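Local coordinates for lipoate-protein ligase, putative (Streptococcus pneumoniae, PDB 1VQZ), which is a putative member of the lipoate-protein ligase family, pairing a lipoyl protein ligase A/B domain with a smaller C-terminal domain of bacterial lipoate protein ligases, at residues Y309-K319 / R332-G341. Sequence-based numbering, arbitrary orientation.
Sequences YEREDVLKALK and REEIAEAVVG
Helices 311-318 and 332-339 pack against each other in the C-terminal domain, their axes 9.0 Å apart and their directions at 135°, with Ala336 of one set as a knob among Arg311, Val314, Leu315 and Leu318 of the other. Val314 CG1 lies against Ala336 CA, and Leu318 CD1 reaches Ile335 CG2 at 3.8 Å. Val314 and Val339 also meet Ile282 of strand 281-289, which ties the pair to the sheet beneath.

Where the chain ends, Val340 CG2 sits over the centre of the Tyr309 ring, 3.7 Å from its centroid, while Tyr309 OH donates to Val339 O (2.8 Å) in the carbonyl plane. Arg311 folds back through bends at chi2 (77°) and chi3 (74°), which brings NE to Val340 O at 2.8 Å, a bond tilted from the guanidinium plane; NH2 makes a weak bond to Gly341 O, and NE lies 3.9 Å from Gly341 OXT, a long salt bridge. Glu337 CA and CG cover one face of this guanidinium.

At the other end, Arg332 gives NE to Leu318 O (3.0 Å) from above the carbonyl plane, and its NH2 bonds Ile321 O. Lys319 NZ and Glu333 OE2 form a long salt bridge of 3.6 Å.

Each arginine thus hydrogen-bonds a backbone carbonyl at or just past the partner helix's C-terminal end, where its charge would probably be favourable, and Arg311 may also steady the terminal carboxylate.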
ATOM      1  N   TYR A 309     -15.920 -13.814 -23.904  1.00 29.23           N
ATOM      2  CA  TYR A 309     -14.495 -14.040 -23.779  1.00 28.74           C
ATOM      3  C   TYR A 309     -13.786 -13.906 -25.143  1.00 30.98           C
ATOM      4  O   TYR A 309     -13.324 -14.894 -25.753  1.00 31.10           O
ATOM      5  CB  TYR A 309     -14.238 -15.423 -23.178  1.00 31.96           C
ATOM      6  CG  TYR A 309     -12.852 -15.557 -22.657  1.00 28.21           C
ATOM      7  CD1 TYR A 309     -12.369 -14.663 -21.672  1.00 29.06           C
ATOM      8  CD2 TYR A 309     -12.004 -16.553 -23.118  1.00 34.78           C
ATOM      9  CE1 TYR A 309     -11.093 -14.769 -21.171  1.00 29.27           C
ATOM     10  CE2 TYR A 309     -10.732 -16.663 -22.631  1.00 41.12           C
ATOM     11  CZ  TYR A 309     -10.266 -15.762 -21.657  1.00 39.12           C
ATOM     12  OH  TYR A 309      -8.987 -15.881 -21.188  1.00 32.93           O
ATOM     13  N   GLU A 310     -13.760 -12.658 -25.598  1.00 29.35           N
ATOM     14  CA  GLU A 310     -13.150 -12.240 -26.813  1.00 33.11           C
ATOM     15  C   GLU A 310     -12.547 -10.885 -26.549  1.00 33.10           C
ATOM     16  O   GLU A 310     -13.169 -10.049 -25.888  1.00 27.46           O
ATOM     17  CB  GLU A 310     -14.216 -12.066 -27.905  1.00 33.62           C
ATOM     18  CG  GLU A 310     -14.937 -13.350 -28.303  1.00 42.53           C
ATOM     19  CD  GLU A 310     -14.076 -14.314 -29.121  1.00 46.33           C
ATOM     20  OE1 GLU A 310     -12.962 -13.925 -29.538  1.00 44.48           O
ATOM     21  OE2 GLU A 310     -14.540 -15.456 -29.353  1.00 45.31           O
ATOM     22  N   ARG A 311     -11.340 -10.669 -27.076  1.00 36.20           N
ATOM     23  CA  ARG A 311     -10.595  -9.408 -26.897  1.00 34.78           C
ATOM     24  C   ARG A 311     -11.462  -8.189 -27.171  1.00 30.69           C
ATOM     25  O   ARG A 311     -11.506  -7.281 -26.365  1.00 35.45           O
ATOM     26  CB  ARG A 311      -9.362  -9.381 -27.827  1.00 36.79           C
ATOM     27  CG  ARG A 311      -8.332  -8.259 -27.531  1.00 39.39           C
ATOM     28  CD  ARG A 311      -7.438  -8.596 -26.272  1.00 42.95           C
ATOM     29  NE  ARG A 311      -6.430  -9.629 -26.539  1.00 34.97           N
ATOM     30  CZ  ARG A 311      -5.220  -9.415 -27.065  1.00 49.70           C
ATOM     31  NH1 ARG A 311      -4.812  -8.192 -27.386  1.00 53.66           N
ATOM     32  NH2 ARG A 311      -4.387 -10.435 -27.260  1.00 48.11           N
ATOM     33  N   GLU A 312     -12.189  -8.181 -28.283  1.00 32.32           N
ATOM     34  CA  GLU A 312     -13.015  -7.014 -28.634  1.00 34.31           C
ATOM     35  C   GLU A 312     -14.040  -6.664 -27.559  1.00 35.22           C
ATOM     36  O   GLU A 312     -14.247  -5.488 -27.245  1.00 34.41           O
ATOM     37  CB  GLU A 312     -13.763  -7.228 -29.943  1.00 33.15           C
ATOM     38  N   ASP A 313     -14.696  -7.682 -27.002  1.00 34.35           N
ATOM     39  CA  ASP A 313     -15.808  -7.422 -26.084  1.00 33.55           C
ATOM     40  C   ASP A 313     -15.265  -7.030 -24.746  1.00 29.50           C
ATOM     41  O   ASP A 313     -15.851  -6.225 -24.048  1.00 26.96           O
ATOM     42  CB  ASP A 313     -16.753  -8.636 -25.966  1.00 31.28           C
ATOM     43  CG  ASP A 313     -17.375  -9.028 -27.296  1.00 37.99           C
ATOM     44  OD1 ASP A 313     -16.678  -9.659 -28.122  1.00 41.96           O
ATOM     45  OD2 ASP A 313     -18.569  -8.743 -27.506  1.00 46.41           O
ATOM     46  N   VAL A 314     -14.144  -7.648 -24.370  1.00 31.63           N
ATOM     47  CA  VAL A 314     -13.488  -7.326 -23.107  1.00 29.46           C
ATOM     48  C   VAL A 314     -13.028  -5.875 -23.132  1.00 31.56           C
ATOM     49  O   VAL A 314     -13.264  -5.109 -22.163  1.00 28.88           O
ATOM     50  CB  VAL A 314     -12.317  -8.292 -22.794  1.00 31.53           C
ATOM     51  CG1 VAL A 314     -11.374  -7.726 -21.730  1.00 34.88           C
ATOM     52  CG2 VAL A 314     -12.864  -9.697 -22.392  1.00 30.40           C
ATOM     53  N   LEU A 315     -12.375  -5.498 -24.231  1.00 29.28           N
ATOM     54  CA  LEU A 315     -11.905  -4.120 -24.416  1.00 32.10           C
ATOM     55  C   LEU A 315     -13.046  -3.100 -24.330  1.00 30.70           C
ATOM     56  O   LEU A 315     -12.936  -2.066 -23.639  1.00 31.21           O
ATOM     57  CB  LEU A 315     -11.154  -3.979 -25.748  1.00 31.22           C
ATOM     58  CG  LEU A 315     -10.519  -2.593 -25.953  1.00 35.21           C
ATOM     59  CD1 LEU A 315      -9.593  -2.191 -24.796  1.00 35.43           C
ATOM     60  CD2 LEU A 315      -9.782  -2.504 -27.283  1.00 35.47           C
ATOM     61  N   LYS A 316     -14.125  -3.385 -25.045  1.00 31.62           N
ATOM     62  CA  LYS A 316     -15.327  -2.548 -25.031  1.00 32.45           C
ATOM     63  C   LYS A 316     -15.845  -2.307 -23.592  1.00 30.36           C
ATOM     64  O   LYS A 316     -16.145  -1.186 -23.194  1.00 28.21           O
ATOM     65  CB  LYS A 316     -16.389  -3.193 -25.928  1.00 32.35           C
ATOM     66  CG  LYS A 316     -17.488  -2.307 -26.333  1.00 39.47           C
ATOM     67  CD  LYS A 316     -18.092  -2.696 -27.694  1.00 49.19           C
ATOM     68  CE  LYS A 316     -19.337  -1.836 -28.000  1.00 48.96           C
ATOM     69  NZ  LYS A 316     -19.608  -1.687 -29.485  1.00 50.20           N
ATOM     70  N   ALA A 317     -15.875  -3.366 -22.793  1.00 27.44           N
ATOM     71  CA  ALA A 317     -16.263  -3.279 -21.391  1.00 27.57           C
ATOM     72  C   ALA A 317     -15.295  -2.396 -20.596  1.00 25.82           C
ATOM     73  O   ALA A 317     -15.698  -1.565 -19.726  1.00 27.33           O
ATOM     74  CB  ALA A 317     -16.330  -4.693 -20.740  1.00 27.84           C
ATOM     75  N   LEU A 318     -14.020  -2.537 -20.889  1.00 27.13           N
ATOM     76  CA  LEU A 318     -13.027  -1.768 -20.160  1.00 28.71           C
ATOM     77  C   LEU A 318     -13.099  -0.268 -20.476  1.00 29.33           C
ATOM     78  O   LEU A 318     -12.718   0.588 -19.638  1.00 29.35           O
ATOM     79  CB  LEU A 318     -11.638  -2.311 -20.397  1.00 27.01           C
ATOM     80  CG  LEU A 318     -11.312  -3.694 -19.802  1.00 31.77           C
ATOM     81  CD1 LEU A 318      -9.909  -4.114 -20.307  1.00 27.77           C
ATOM     82  CD2 LEU A 318     -11.347  -3.663 -18.291  1.00 35.53           C
ATOM     83  N   LYS A 319     -13.546   0.060 -21.682  1.00 30.09           N
ATOM     84  CA  LYS A 319     -13.751   1.468 -22.079  1.00 26.61           C
ATOM     85  C   LYS A 319     -15.022   2.082 -21.467  1.00 26.54           C
ATOM     86  O   LYS A 319     -15.328   3.236 -21.762  1.00 31.33           O
ATOM     87  CB  LYS A 319     -13.781   1.642 -23.606  1.00 25.92           C
ATOM     88  CG  LYS A 319     -12.656   0.944 -24.310  1.00 25.44           C
ATOM     89  CD  LYS A 319     -12.384   1.312 -25.701  1.00 33.27           C
ATOM     90  CE  LYS A 319     -11.247   2.336 -25.790  1.00 48.10           C
ATOM     91  NZ  LYS A 319     -10.062   1.999 -24.897  1.00 42.61           N
ATOM     92  N   ARG A 332      -6.059   0.008 -21.230  1.00 33.28           N
ATOM     93  CA  ARG A 332      -7.199  -0.905 -21.414  1.00 34.78           C
ATOM     94  C   ARG A 332      -6.871  -2.031 -22.385  1.00 34.17           C
ATOM     95  O   ARG A 332      -7.265  -3.176 -22.178  1.00 36.22           O
ATOM     96  CB  ARG A 332      -8.433  -0.157 -21.917  1.00 35.35           C
ATOM     97  CG  ARG A 332      -9.046   0.774 -20.887  1.00 33.83           C
ATOM     98  CD  ARG A 332     -10.138   1.670 -21.499  1.00 34.81           C
ATOM     99  NE  ARG A 332     -10.684   2.569 -20.485  1.00 28.86           N
ATOM    100  CZ  ARG A 332     -10.113   3.716 -20.130  1.00 32.59           C
ATOM    101  NH1 ARG A 332      -9.023   4.136 -20.768  1.00 25.23           N
ATOM    102  NH2 ARG A 332     -10.656   4.471 -19.180  1.00 35.73           N
ATOM    103  N   GLU A 333      -6.140  -1.677 -23.436  1.00 34.34           N
ATOM    104  CA  GLU A 333      -5.677  -2.629 -24.440  1.00 33.03           C
ATOM    105  C   GLU A 333      -4.760  -3.663 -23.798  1.00 30.92           C
ATOM    106  O   GLU A 333      -4.837  -4.848 -24.109  1.00 29.89           O
ATOM    107  CB  GLU A 333      -4.948  -1.932 -25.583  1.00 31.27           C
ATOM    108  CG  GLU A 333      -5.818  -1.122 -26.495  1.00 32.00           C
ATOM    109  CD  GLU A 333      -6.228   0.222 -25.929  1.00 31.33           C
ATOM    110  OE1 GLU A 333      -5.740   0.649 -24.866  1.00 34.02           O
ATOM    111  OE2 GLU A 333      -7.046   0.858 -26.590  1.00 39.14           O
ATOM    112  N   GLU A 334      -3.888  -3.195 -22.930  1.00 30.95           N
ATOM    113  CA  GLU A 334      -2.988  -4.077 -22.215  1.00 32.24           C
ATOM    114  C   GLU A 334      -3.760  -4.977 -21.243  1.00 32.11           C
ATOM    115  O   GLU A 334      -3.475  -6.151 -21.161  1.00 34.46           O
ATOM    116  CB  GLU A 334      -1.894  -3.261 -21.499  1.00 29.21           C
ATOM    117  CG  GLU A 334      -0.810  -2.719 -22.433  1.00 34.39           C
ATOM    118  CD  GLU A 334       0.146  -1.706 -21.789  1.00 35.81           C
ATOM    119  OE1 GLU A 334      -0.269  -0.821 -20.992  1.00 33.94           O
ATOM    120  OE2 GLU A 334       1.340  -1.765 -22.129  1.00 35.64           O
ATOM    121  N   ILE A 335      -4.693  -4.428 -20.466  1.00 32.25           N
ATOM    122  CA  ILE A 335      -5.497  -5.251 -19.566  1.00 29.45           C
ATOM    123  C   ILE A 335      -6.337  -6.278 -20.320  1.00 30.78           C
ATOM    124  O   ILE A 335      -6.364  -7.459 -19.917  1.00 34.61           O
ATOM    125  CB  ILE A 335      -6.396  -4.386 -18.613  1.00 31.44           C
ATOM    126  CG1 ILE A 335      -5.519  -3.574 -17.678  1.00 33.18           C
ATOM    127  CG2 ILE A 335      -7.326  -5.253 -17.780  1.00 29.69           C
ATOM    128  CD1 ILE A 335      -4.597  -4.423 -16.833  1.00 30.19           C
ATOM    129  N   ALA A 336      -6.971  -5.870 -21.435  1.00 32.00           N
ATOM    130  CA  ALA A 336      -7.695  -6.822 -22.292  1.00 31.69           C
ATOM    131  C   ALA A 336      -6.815  -7.993 -22.702  1.00 30.74           C
ATOM    132  O   ALA A 336      -7.255  -9.159 -22.716  1.00 30.26           O
ATOM    133  CB  ALA A 336      -8.229  -6.149 -23.527  1.00 34.41           C
ATOM    134  N   GLU A 337      -5.573  -7.680 -23.051  1.00 33.27           N
ATOM    135  CA  GLU A 337      -4.617  -8.699 -23.485  1.00 32.34           C
ATOM    136  C   GLU A 337      -4.304  -9.680 -22.335  1.00 31.70           C
ATOM    137  O   GLU A 337      -4.280 -10.882 -22.527  1.00 31.47           O
ATOM    138  CB  GLU A 337      -3.349  -8.038 -24.018  1.00 30.28           C
ATOM    139  CG  GLU A 337      -2.396  -8.996 -24.678  1.00 35.17           C
ATOM    140  CD  GLU A 337      -1.142  -8.318 -25.253  1.00 41.52           C
ATOM    141  OE1 GLU A 337      -0.985  -7.070 -25.116  1.00 47.49           O
ATOM    142  OE2 GLU A 337      -0.316  -9.061 -25.836  1.00 46.80           O
ATOM    143  N   ALA A 338      -4.129  -9.153 -21.137  1.00 35.10           N
ATOM    144  CA  ALA A 338      -3.989  -9.989 -19.924  1.00 36.09           C
ATOM    145  C   ALA A 338      -5.227 -10.908 -19.718  1.00 35.72           C
ATOM    146  O   ALA A 338      -5.104 -12.100 -19.420  1.00 32.59           O
ATOM    147  CB  ALA A 338      -3.755  -9.111 -18.718  1.00 35.52           C
ATOM    148  N   VAL A 339      -6.417 -10.358 -19.926  1.00 32.42           N
ATOM    149  CA  VAL A 339      -7.638 -11.117 -19.706  1.00 31.32           C
ATOM    150  C   VAL A 339      -7.811 -12.216 -20.742  1.00 31.32           C
ATOM    151  O   VAL A 339      -8.213 -13.331 -20.411  1.00 31.06           O
ATOM    152  CB  VAL A 339      -8.895 -10.159 -19.658  1.00 33.36           C
ATOM    153  CG1 VAL A 339     -10.214 -10.961 -19.591  1.00 34.98           C
ATOM    154  CG2 VAL A 339      -8.822  -9.249 -18.432  1.00 28.03           C
ATOM    155  N   VAL A 340      -7.534 -11.906 -22.003  1.00 32.85           N
ATOM    156  CA  VAL A 340      -7.864 -12.840 -23.099  1.00 32.55           C
ATOM    157  C   VAL A 340      -6.896 -12.759 -24.282  1.00 33.91           C
ATOM    158  O   VAL A 340      -6.511 -11.700 -24.689  1.00 33.59           O
ATOM    159  CB  VAL A 340      -9.359 -12.703 -23.535  1.00 31.15           C
ATOM    160  CG1 VAL A 340      -9.705 -11.273 -23.959  1.00 32.45           C
ATOM    161  CG2 VAL A 340      -9.721 -13.675 -24.639  1.00 37.17           C
ATOM    162  N   GLY A 341      -6.539 -13.908 -24.835  1.00 37.85           N
ATOM    163  CA  GLY A 341      -5.650 -13.969 -26.006  1.00 45.75           C
ATOM    164  C   GLY A 341      -6.350 -13.484 -27.282  1.00 51.45           C
ATOM    165  O   GLY A 341      -5.735 -13.235 -28.345  1.00 53.98           O
ATOM    166  OXT GLY A 341      -7.583 -13.330 -27.281  1.00 55.27           O
TER
HETATM  167  O   HOH W   1      -7.073 -16.507 -23.574  1.00 43.08           O
HETATM  168  O   HOH W   2      -9.835 -12.901 -28.127  1.00 36.59           O
HETATM  169  O   HOH W   3      -6.117  -5.499 -26.666  1.00 46.96           O